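Local atomic coordinates of stromal cell-derived factor 2-like protein (Arabidopsis thaliana, PDB entry 3MAL), a protein that takes part in protein quality control and the unfolded protein response of the endoplasmic reticulum, in a complex with ERDJ3B and BIP1, and supports plant immune receptor function. Residues T137-Q140 / D141-V144; V57-S60 / N61-W64; T119-D122 / T123-W127. All coordinates share one frame; numbering follows the deposited sequence.

How the contacts relate
Three local turns, one in each MIR repeat of a beta-trefoil, are separate in one chain and do not touch. Centre to centre, contact 1 is about 19 Å from contact 2 and about 23 Å from contact 3, while contacts 2 and 3 are about 22 Å apart; in every pair the nearest atoms stay about 8 Å from each other. Contacts 2 and 3 are counterparts, each a short 3-10 turn leading into a barrel strand that starts with a tryptophan, Trp-64 or Trp-127. Contact 1 differs: it is a beta turn before strand 143-148, and its lysine holds two sulfate ions, probably from the crystallisation liquor.

Contact 1: T137-Q140 / D141-V144; sequences TWKQ and DQRV. With SO4 (sulfate ion), chain E; SO4 (sulfate ion), chain C.
A type II beta turn runs from Lys-139 to Gln-142 and reverses the chain just ahead of the barrel strand 143-148. Its closing bond, Gln-142 N to Lys-139 O, is weak by length at 3.3 Å but nearly straight, with an N-H...O angle of 169°. Asp-141 takes the third position with a positive phi of 69°, as this turn type requires. Gln-140 and Asp-141 lie side by side and point the same way; Gln-140 NE2 makes a weak hydrogen bond to Asp-141 OD1 at 3.3 Å, while the amide oxygen of Gln-140 is bound by Tyr-191.

Trp-138, just before the turn, is buried, and its indole touches strands 23-28 and 127-131 of the beta-trefoil. The Gln-142 amide packs at the edge of this indole, and Val-144 brings its CG1 obliquely to the ring, 3.5 Å from Trp-138 NE1. A water accepts from Trp-138 NE1 at 2.9 Å and donates to both Lys-139 O and Gln-142 O, so the buried indole N-H is satisfied and tied to the carbonyls of the turn's first and last residues.

The Lys-139 chain is extended until its final bend (chi4 75°), which brings NZ back to Thr-137 O at 3.1 Å. The same ammonium donates to two sulfates, to O2 of the chain C ion at 2.8 Å and to O4 of the chain E ion at 3.0 Å. Three donors from two residues meet on that O4, for it also accepts from Thr-137 OG1 at 2.8 Å and, weakly, from Thr-137 N.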
ATOM      1  N   THR A 137       7.805  14.274   8.138  1.00 11.78           N
ATOM      2  CA  THR A 137       7.127  14.242   6.843  1.00 12.20           C
ATOM      3  C   THR A 137       7.664  13.067   6.027  1.00 11.66           C
ATOM      4  O   THR A 137       8.852  12.742   6.121  1.00 11.08           O
ATOM      5  CB  THR A 137       7.295  15.557   6.041  1.00 12.73           C
ATOM      6  OG1 THR A 137       8.682  15.798   5.820  1.00 15.55           O
ATOM      7  CG2 THR A 137       6.669  16.773   6.775  1.00 12.30           C
ATOM      8  N   TRP A 138       6.786  12.451   5.242  1.00 10.37           N
ATOM      9  CA  TRP A 138       7.111  11.278   4.442  1.00 10.07           C
ATOM     10  C   TRP A 138       8.051  11.682   3.295  1.00 10.01           C
ATOM     11  O   TRP A 138       7.778  12.655   2.579  1.00  9.60           O
ATOM     12  CB  TRP A 138       5.812  10.647   3.905  1.00  8.66           C
ATOM     13  CG  TRP A 138       5.910   9.220   3.372  1.00  8.53           C
ATOM     14  CD1 TRP A 138       6.971   8.357   3.472  1.00 10.32           C
ATOM     15  CD2 TRP A 138       4.882   8.500   2.684  1.00  8.98           C
ATOM     16  NE1 TRP A 138       6.666   7.156   2.866  1.00 10.52           N
ATOM     17  CE2 TRP A 138       5.387   7.214   2.390  1.00  8.37           C
ATOM     18  CE3 TRP A 138       3.575   8.823   2.283  1.00  7.81           C
ATOM     19  CZ2 TRP A 138       4.636   6.244   1.701  1.00  8.60           C
ATOM     20  CZ3 TRP A 138       2.816   7.853   1.601  1.00  8.06           C
ATOM     21  CH2 TRP A 138       3.355   6.574   1.328  1.00  8.43           C
ATOM     22  N   LYS A 139       9.141  10.930   3.139  1.00 10.57           N
ATOM     23  CA  LYS A 139      10.119  11.171   2.091  1.00 11.10           C
ATOM     24  C   LYS A 139      10.464   9.904   1.318  1.00 12.36           C
ATOM     25  O   LYS A 139      10.304   8.783   1.814  1.00 12.29           O
ATOM     26  CB  LYS A 139      11.405  11.804   2.671  1.00 11.40           C
ATOM     27  CG  LYS A 139      11.161  13.177   3.311  1.00 11.68           C
ATOM     28  CD  LYS A 139      12.425  13.697   3.976  1.00 11.36           C
ATOM     29  CE  LYS A 139      12.112  14.934   4.825  1.00 10.31           C
ATOM     30  NZ  LYS A 139      11.430  14.517   6.063  1.00  9.58           N
ATOM     31  N   GLN A 140      10.952  10.069   0.092  1.00 13.04           N
ATOM     32  CA  GLN A 140      11.436   8.935  -0.670  1.00 14.14           C
ATOM     33  C   GLN A 140      12.600   8.243   0.046  1.00 15.00           C
ATOM     34  O   GLN A 140      13.449   8.896   0.640  1.00 15.42           O
ATOM     35  CB  GLN A 140      11.873   9.399  -2.056  1.00 15.16           C
ATOM     36  CG  GLN A 140      12.414   8.293  -2.908  1.00 17.40           C
ATOM     37  CD  GLN A 140      12.825   8.778  -4.291  1.00 23.57           C
ATOM     38  OE1 GLN A 140      11.994   8.923  -5.186  1.00 23.58           O
ATOM     39  NE2 GLN A 140      14.124   8.987  -4.477  1.00 23.99           N
ATOM     40  N   ASP A 141      12.623   6.924  -0.001  1.00 15.59           N
ATOM     41  CA  ASP A 141      13.640   6.127   0.666  1.00 17.11           C
ATOM     42  C   ASP A 141      13.625   6.108   2.162  1.00 16.54           C
ATOM     43  O   ASP A 141      14.499   5.470   2.716  1.00 17.34           O
ATOM     44  CB  ASP A 141      15.075   6.497   0.255  1.00 18.19           C
ATOM     45  CG  ASP A 141      15.277   6.425  -1.207  1.00 22.64           C
ATOM     46  OD1 ASP A 141      15.459   7.489  -1.831  1.00 29.43           O
ATOM     47  OD2 ASP A 141      15.233   5.305  -1.752  1.00 26.98           O
ATOM     48  N   GLN A 142      12.705   6.762   2.864  1.00 16.12           N
ATOM     49  CA  GLN A 142      12.765   6.583   4.332  1.00 15.05           C
ATOM     50  C   GLN A 142      11.968   5.356   4.741  1.00 14.07           C
ATOM     51  O   GLN A 142      11.005   4.982   4.080  1.00 12.73           O
ATOM     52  CB  GLN A 142      12.350   7.818   5.177  1.00 16.17           C
ATOM     53  CG  GLN A 142      11.054   8.286   4.841  1.00 17.78           C
ATOM     54  CD  GLN A 142      10.423   9.276   5.786  1.00 15.85           C
ATOM     55  OE1 GLN A 142      11.037  10.171   6.417  1.00 17.51           O
ATOM     56  NE2 GLN A 142       9.159   9.185   5.803  1.00 13.01           N
ATOM     57  N   ARG A 143      12.349   4.748   5.854  1.00 12.17           N
ATOM     58  CA  ARG A 143      11.725   3.514   6.296  1.00 11.54           C
ATOM     59  C   ARG A 143      10.405   3.842   6.978  1.00 10.47           C
ATOM     60  O   ARG A 143      10.351   4.708   7.868  1.00  9.38           O
ATOM     61  CB  ARG A 143      12.680   2.788   7.242  1.00 11.67           C
ATOM     62  CG  ARG A 143      13.997   2.374   6.557  1.00 14.65           C
ATOM     63  CD  ARG A 143      15.087   2.013   7.566  1.00 17.50           C
ATOM     64  NE  ARG A 143      15.095   0.572   7.796  1.00 22.29           N
ATOM     65  CZ  ARG A 143      14.644  -0.033   8.890  1.00 25.48           C
ATOM     66  NH1 ARG A 143      14.150   0.681   9.900  1.00 28.21           N
ATOM     67  NH2 ARG A 143      14.698  -1.359   8.975  1.00 25.92           N
ATOM     68  N   VAL A 144       9.332   3.185   6.528  1.00  9.22           N
ATOM     69  CA  VAL A 144       7.982   3.455   7.056  1.00  8.29           C
ATOM     70  C   VAL A 144       7.234   2.135   7.221  1.00  8.29           C
ATOM     71  O   VAL A 144       7.626   1.098   6.669  1.00  7.91           O
ATOM     72  CB  VAL A 144       7.131   4.407   6.113  1.00  7.28           C
ATOM     73  CG1 VAL A 144       7.854   5.736   5.870  1.00  6.16           C
ATOM     74  CG2 VAL A 144       6.795   3.719   4.761  1.00  6.02           C
TER
HETATM   75  S   SO4 E   3      11.067  16.833   9.121  1.00 29.74           S
HETATM   76  O1  SO4 E   3      11.297  15.819  10.134  1.00 27.19           O
HETATM   77  O2  SO4 E   3      10.418  17.984   9.745  1.00 29.26           O
HETATM   78  O3  SO4 E   3      12.366  17.182   8.532  1.00 29.19           O
HETATM   79  O4  SO4 E   3      10.187  16.294   8.093  1.00 28.84           O
HETATM   80  S   SO4 C   1      14.089  12.031   7.684  1.00 16.64           S
HETATM   81  O1  SO4 C   1      14.864  12.317   8.888  1.00 16.74           O
HETATM   82  O2  SO4 C   1      12.919  12.865   7.709  1.00 15.39           O
HETATM   83  O3  SO4 C   1      14.891  12.255   6.495  1.00 16.32           O
HETATM   84  O4  SO4 C   1      13.657  10.643   7.735  1.00 18.64           O
HETATM   85  O   HOH W   1       9.355   6.195   2.242  1.00  7.46           O

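Contact 2: V57-S60 / N61-W64; sequences VVDS and NSYW
Two backbone hydrogen bonds wind residues 59-63 into a short 3-10 turn: Ser-62 N donates to Asp-59 O at 3.0 Å, and Tyr-63 N to Ser-60 O at 3.1 Å. Both donors lie above the plane of the carbonyl they meet, 56° and 51° out of it, and the pair of i to i+3 bonds identifies the turn. It leads into strand 64-67 of the beta-trefoil barrel.

Direct side-chain bonding comes from Asp-59. With CG anti to the backbone N (chi1 -176°), its carboxylate swings over the start of the turn, and Ser-62 OG donates to Asp-59 OD1 at 2.7 Å, although the place of OD1 is less sure. The Asp-59 carboxylate crosses the Asn-61 side chain at a slant, its plane steeply inclined to that of the amide.

Waters add further links. One donates to Asp-59 OD2 at 2.7 Å and accepts from Asn-61 ND2; a second joins Asp-59 OD2 to Asn-61 N. A third donates to both Ser-60 O and Tyr-63 O. Outside the turn, Lys-92 NZ donates to both Ser-60 OG and Asn-61 OD1, and Tyr-63 OH bonds to Glu-188 O.

Two waters thus donate to Asp-59 OD2, and the serine hydroxyl, with the reservation on OD1, to the other oxygen, a polar network that probably disperses the carboxylate's negative charge at the surface.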
ATOM      1  N   VAL A  57      11.209  -3.946 -12.481  1.00 10.64           N
ATOM      2  CA  VAL A  57      11.246  -2.483 -12.427  1.00 12.21           C
ATOM      3  C   VAL A  57      10.177  -1.820 -13.300  1.00 12.17           C
ATOM      4  O   VAL A  57       9.522  -0.839 -12.890  1.00 12.21           O
ATOM      5  CB  VAL A  57      12.666  -1.923 -12.862  1.00 12.23           C
ATOM      6  CG1 VAL A  57      12.653  -0.404 -12.969  1.00 14.08           C
ATOM      7  CG2 VAL A  57      13.740  -2.359 -11.928  1.00 13.78           C
ATOM      8  N   VAL A  58      10.005  -2.306 -14.528  1.00 12.09           N
ATOM      9  CA  VAL A  58       9.032  -1.638 -15.385  1.00 11.24           C
ATOM     10  C   VAL A  58       7.654  -2.291 -15.407  1.00 11.12           C
ATOM     11  O   VAL A  58       7.446  -3.380 -15.928  1.00 10.29           O
ATOM     12  CB  VAL A  58       9.614  -1.048 -16.746  1.00 12.78           C
ATOM     13  CG1 VAL A  58      11.095  -1.342 -16.939  1.00 11.08           C
ATOM     14  CG2 VAL A  58       8.720  -1.278 -17.993  1.00 11.36           C
ATOM     15  N   ASP A  59       6.719  -1.582 -14.783  1.00  9.58           N
ATOM     16  CA  ASP A  59       5.414  -2.125 -14.455  1.00  8.54           C
ATOM     17  C   ASP A  59       4.503  -0.983 -14.012  1.00  7.69           C
ATOM     18  O   ASP A  59       4.622  -0.499 -12.889  1.00  7.07           O
ATOM     19  CB  ASP A  59       5.556  -3.154 -13.323  1.00  8.86           C
ATOM     20  CG  ASP A  59       4.253  -3.826 -13.013  1.00  9.77           C
ATOM     21  OD1 ASP A  59       3.804  -3.751 -11.852  1.00  9.85           O
ATOM     22  OD2 ASP A  59       3.676  -4.408 -13.946  1.00 11.53           O
ATOM     23  N   SER A  60       3.611  -0.531 -14.898  1.00  7.10           N
ATOM     24  CA  SER A  60       2.693   0.581 -14.565  1.00  7.77           C
ATOM     25  C   SER A  60       1.754   0.153 -13.434  1.00  7.26           C
ATOM     26  O   SER A  60       1.300   0.982 -12.646  1.00  7.56           O
ATOM     27  CB  SER A  60       1.891   1.030 -15.793  1.00  7.14           C
ATOM     28  OG  SER A  60       1.227  -0.066 -16.376  1.00 11.72           O
ATOM     29  N   ASN A  61       1.515  -1.162 -13.339  1.00  7.17           N
ATOM     30  CA  ASN A  61       0.716  -1.761 -12.266  1.00  7.54           C
ATOM     31  C   ASN A  61       1.323  -1.654 -10.862  1.00  7.52           C
ATOM     32  O   ASN A  61       0.669  -2.048  -9.873  1.00  7.62           O
ATOM     33  CB  ASN A  61       0.407  -3.239 -12.581  1.00  8.34           C
ATOM     34  CG  ASN A  61      -0.740  -3.403 -13.555  1.00 10.14           C
ATOM     35  OD1 ASN A  61      -1.596  -2.526 -13.664  1.00 11.50           O
ATOM     36  ND2 ASN A  61      -0.768  -4.528 -14.272  1.00 12.42           N
ATOM     37  N   SER A  62       2.537  -1.099 -10.768  1.00  6.65           N
ATOM     38  CA  SER A  62       3.151  -0.821  -9.467  1.00  6.83           C
ATOM     39  C   SER A  62       2.930   0.586  -8.924  1.00  7.03           C
ATOM     40  O   SER A  62       3.429   0.909  -7.832  1.00  6.26           O
ATOM     41  CB  SER A  62       4.656  -1.111  -9.510  1.00  5.74           C
ATOM     42  OG  SER A  62       4.878  -2.496  -9.661  1.00  6.28           O
ATOM     43  N   TYR A  63       2.217   1.432  -9.678  1.00  7.38           N
ATOM     44  CA  TYR A  63       1.996   2.814  -9.244  1.00  7.49           C
ATOM     45  C   TYR A  63       0.718   2.992  -8.440  1.00  7.90           C
ATOM     46  O   TYR A  63      -0.325   2.401  -8.764  1.00  6.32           O
ATOM     47  CB  TYR A  63       2.015   3.781 -10.426  1.00  8.48           C
ATOM     48  CG  TYR A  63       3.407   4.237 -10.779  1.00  8.96           C
ATOM     49  CD1 TYR A  63       4.021   3.838 -11.978  1.00 10.86           C
ATOM     50  CD2 TYR A  63       4.120   5.058  -9.906  1.00 11.40           C
ATOM     51  CE1 TYR A  63       5.330   4.274 -12.288  1.00 12.58           C
ATOM     52  CE2 TYR A  63       5.408   5.480 -10.198  1.00 12.20           C
ATOM     53  CZ  TYR A  63       6.006   5.074 -11.378  1.00 12.62           C
ATOM     54  OH  TYR A  63       7.278   5.515 -11.622  1.00 15.84           O
ATOM     55  N   TRP A  64       0.842   3.806  -7.384  1.00  7.87           N
ATOM     56  CA  TRP A  64      -0.229   4.127  -6.437  1.00  7.48           C
ATOM     57  C   TRP A  64      -0.270   5.660  -6.264  1.00  8.19           C
ATOM     58  O   TRP A  64       0.784   6.298  -6.193  1.00  8.78           O
ATOM     59  CB  TRP A  64       0.044   3.447  -5.070  1.00  7.42           C
ATOM     60  CG  TRP A  64       0.155   1.956  -5.186  1.00  5.64           C
ATOM     61  CD1 TRP A  64       1.287   1.228  -5.522  1.00  3.73           C
ATOM     62  CD2 TRP A  64      -0.903   1.003  -5.009  1.00  4.41           C
ATOM     63  NE1 TRP A  64       0.980  -0.116  -5.563  1.00  4.10           N
ATOM     64  CE2 TRP A  64      -0.355  -0.280  -5.251  1.00  5.21           C
ATOM     65  CE3 TRP A  64      -2.256   1.107  -4.652  1.00  4.60           C
ATOM     66  CZ2 TRP A  64      -1.112  -1.454  -5.136  1.00  6.01           C
ATOM     67  CZ3 TRP A  64      -3.024  -0.070  -4.553  1.00  6.63           C
ATOM     68  CH2 TRP A  64      -2.444  -1.334  -4.799  1.00  6.47           C
TER
HETATM   69  O   HOH W   2       7.615  -2.194 -10.410  1.00  8.67           O
HETATM   70  O   HOH W   3       1.807  -3.077 -15.734  1.00 16.78           O
HETATM   71  O   HOH W   4       1.602  -6.088 -14.014  1.00 30.72           O
HETATM   72  O   HOH W   5      -1.158   1.208 -11.169  1.00  3.85           O

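Contact 3: T119-D122 / T123-W127; sequences TNSD and TGDHW
A 3-10 segment, 123-125, follows Asp-122 and feeds strand 127-131 of the beta-trefoil barrel. The CA of Thr-123 lies 3.6 Å above the plane of the His-126 ring, over the centre, and its OG1 is hydrogen-bonded to Asp-150.

Next, Gly-124 N donates to Asp-122 OD1 at 2.8 Å, which makes an Asx turn. CG of Asp-122 stands between its own backbone N and carbonyl carbon (chi1 67°), a torsion that brings the carboxylate to Gly-124 N. OD1 is met on its anti side, 29° out of the carboxylate plane. Gly-124 O accepts from His-148.

Asp-125 makes the first of two i to i+3 bonds, Asp-125 N to Asp-122 O at 2.9 Å, and sends its side chain back toward the preceding residues. OD2 of Asp-125 takes two bonds: Ser-121 OG at 2.7 Å on its anti lone pair, and Asp-122 N at 3.1 Å from 56° above the carboxylate plane. OD1 is hydrogen-bonded to His-98, so both oxygens of this buried group have partners, which probably offset the neighbouring Asp-122 carboxylate.

His-126 N follows with the second such bond, to Thr-123 O at 3.0 Å. Trp-127 then enters the strand, its NE1 bound to Leu-97 O. One water links the two segments: lying at the edge of the His-126 ring and in its plane, it is 2.9 Å from His-126 NE2 and donates to Ser-121 OG at 2.8 Å.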
ATOM      1  N   THR A 119     -16.112   5.841  -7.105  1.00 22.73           N
ATOM      2  CA  THR A 119     -17.408   6.160  -6.502  1.00 23.59           C
ATOM      3  C   THR A 119     -17.635   5.393  -5.204  1.00 23.02           C
ATOM      4  O   THR A 119     -18.676   5.544  -4.547  1.00 23.25           O
ATOM      5  CB  THR A 119     -18.553   5.810  -7.473  1.00 23.82           C
ATOM      6  OG1 THR A 119     -18.587   4.384  -7.672  1.00 25.58           O
ATOM      7  CG2 THR A 119     -18.340   6.518  -8.800  1.00 23.86           C
ATOM      8  N   ASN A 120     -16.663   4.558  -4.839  1.00 21.71           N
ATOM      9  CA  ASN A 120     -16.830   3.619  -3.756  1.00 20.21           C
ATOM     10  C   ASN A 120     -15.527   3.457  -2.964  1.00 18.86           C
ATOM     11  O   ASN A 120     -14.586   2.800  -3.408  1.00 17.95           O
ATOM     12  CB  ASN A 120     -17.320   2.271  -4.314  1.00 21.07           C
ATOM     13  CG  ASN A 120     -17.782   1.310  -3.229  1.00 23.95           C
ATOM     14  OD1 ASN A 120     -18.137   1.730  -2.112  1.00 28.29           O
ATOM     15  ND2 ASN A 120     -17.777   0.000  -3.545  1.00 25.19           N
ATOM     16  N   SER A 121     -15.483   4.090  -1.798  1.00 17.18           N
ATOM     17  CA  SER A 121     -14.382   3.942  -0.856  1.00 15.99           C
ATOM     18  C   SER A 121     -15.014   3.852   0.523  1.00 16.02           C
ATOM     19  O   SER A 121     -16.073   4.456   0.764  1.00 16.29           O
ATOM     20  CB  SER A 121     -13.434   5.158  -0.948  1.00 16.01           C
ATOM     21  OG  SER A 121     -12.338   5.067  -0.045  1.00 13.58           O
ATOM     22  N   ASP A 122     -14.410   3.079   1.419  1.00 14.94           N
ATOM     23  CA  ASP A 122     -14.841   3.070   2.823  1.00 14.57           C
ATOM     24  C   ASP A 122     -13.660   3.088   3.794  1.00 14.08           C
ATOM     25  O   ASP A 122     -12.509   3.146   3.351  1.00 14.28           O
ATOM     26  CB  ASP A 122     -15.849   1.946   3.124  1.00 14.15           C
ATOM     27  CG  ASP A 122     -15.267   0.557   3.017  1.00 13.62           C
ATOM     28  OD1 ASP A 122     -14.072   0.341   3.320  1.00 13.51           O
ATOM     29  OD2 ASP A 122     -16.036  -0.356   2.659  1.00 16.06           O
ATOM     30  N   THR A 123     -13.926   3.068   5.106  1.00 13.01           N
ATOM     31  CA  THR A 123     -12.825   3.113   6.104  1.00 12.01           C
ATOM     32  C   THR A 123     -11.814   1.945   5.999  1.00 11.17           C
ATOM     33  O   THR A 123     -10.690   2.026   6.508  1.00  9.73           O
ATOM     34  CB  THR A 123     -13.332   3.233   7.570  1.00 12.23           C
ATOM     35  OG1 THR A 123     -14.015   2.042   7.951  1.00 12.00           O
ATOM     36  CG2 THR A 123     -14.258   4.446   7.750  1.00 14.41           C
ATOM     37  N   GLY A 124     -12.218   0.855   5.348  1.00  9.99           N
ATOM     38  CA  GLY A 124     -11.309  -0.269   5.155  1.00  9.49           C
ATOM     39  C   GLY A 124     -10.178   0.086   4.195  1.00  9.48           C
ATOM     40  O   GLY A 124      -9.221  -0.678   4.057  1.00  8.90           O
ATOM     41  N   ASP A 125     -10.307   1.241   3.531  1.00  9.16           N
ATOM     42  CA  ASP A 125      -9.260   1.794   2.660  1.00  9.13           C
ATOM     43  C   ASP A 125      -8.256   2.674   3.431  1.00  9.10           C
ATOM     44  O   ASP A 125      -7.353   3.255   2.831  1.00  8.91           O
ATOM     45  CB  ASP A 125      -9.898   2.629   1.540  1.00  9.39           C
ATOM     46  CG  ASP A 125     -10.826   1.817   0.646  1.00  9.31           C
ATOM     47  OD1 ASP A 125     -10.666   0.579   0.501  1.00 10.67           O
ATOM     48  OD2 ASP A 125     -11.737   2.431   0.073  1.00  8.93           O
ATOM     49  N   HIS A 126      -8.410   2.770   4.757  1.00  8.39           N
ATOM     50  CA  HIS A 126      -7.610   3.709   5.557  1.00  8.60           C
ATOM     51  C   HIS A 126      -6.381   3.056   6.205  1.00  8.16           C
ATOM     52  O   HIS A 126      -6.488   2.001   6.840  1.00  8.82           O
ATOM     53  CB  HIS A 126      -8.509   4.414   6.604  1.00  8.02           C
ATOM     54  CG  HIS A 126      -9.628   5.204   5.994  1.00  8.34           C
ATOM     55  ND1 HIS A 126     -10.496   5.973   6.747  1.00  8.00           N
ATOM     56  CD2 HIS A 126     -10.013   5.351   4.702  1.00  7.66           C
ATOM     57  CE1 HIS A 126     -11.377   6.548   5.941  1.00  9.45           C
ATOM     58  NE2 HIS A 126     -11.098   6.195   4.696  1.00 10.27           N
ATOM     59  N   TRP A 127      -5.216   3.697   6.029  1.00  8.13           N
ATOM     60  CA  TRP A 127      -3.933   3.213   6.550  1.00  8.56           C
ATOM     61  C   TRP A 127      -3.230   4.344   7.275  1.00  9.26           C
ATOM     62  O   TRP A 127      -3.227   5.499   6.799  1.00 10.49           O
ATOM     63  CB  TRP A 127      -3.030   2.707   5.409  1.00  8.31           C
ATOM     64  CG  TRP A 127      -3.660   1.597   4.585  1.00  7.71           C
ATOM     65  CD1 TRP A 127      -4.562   1.749   3.578  1.00  7.11           C
ATOM     66  CD2 TRP A 127      -3.433   0.182   4.713  1.00  8.52           C
ATOM     67  NE1 TRP A 127      -4.924   0.521   3.062  1.00  6.19           N
ATOM     68  CE2 TRP A 127      -4.240  -0.459   3.736  1.00  8.57           C
ATOM     69  CE3 TRP A 127      -2.620  -0.601   5.540  1.00  7.76           C
ATOM     70  CZ2 TRP A 127      -4.276  -1.854   3.584  1.00  7.46           C
ATOM     71  CZ3 TRP A 127      -2.641  -2.001   5.382  1.00  9.41           C
ATOM     72  CH2 TRP A 127      -3.461  -2.603   4.403  1.00  8.57           C
TER
HETATM   73  O   HOH W   6     -12.750   6.489   2.353  1.00 17.95           O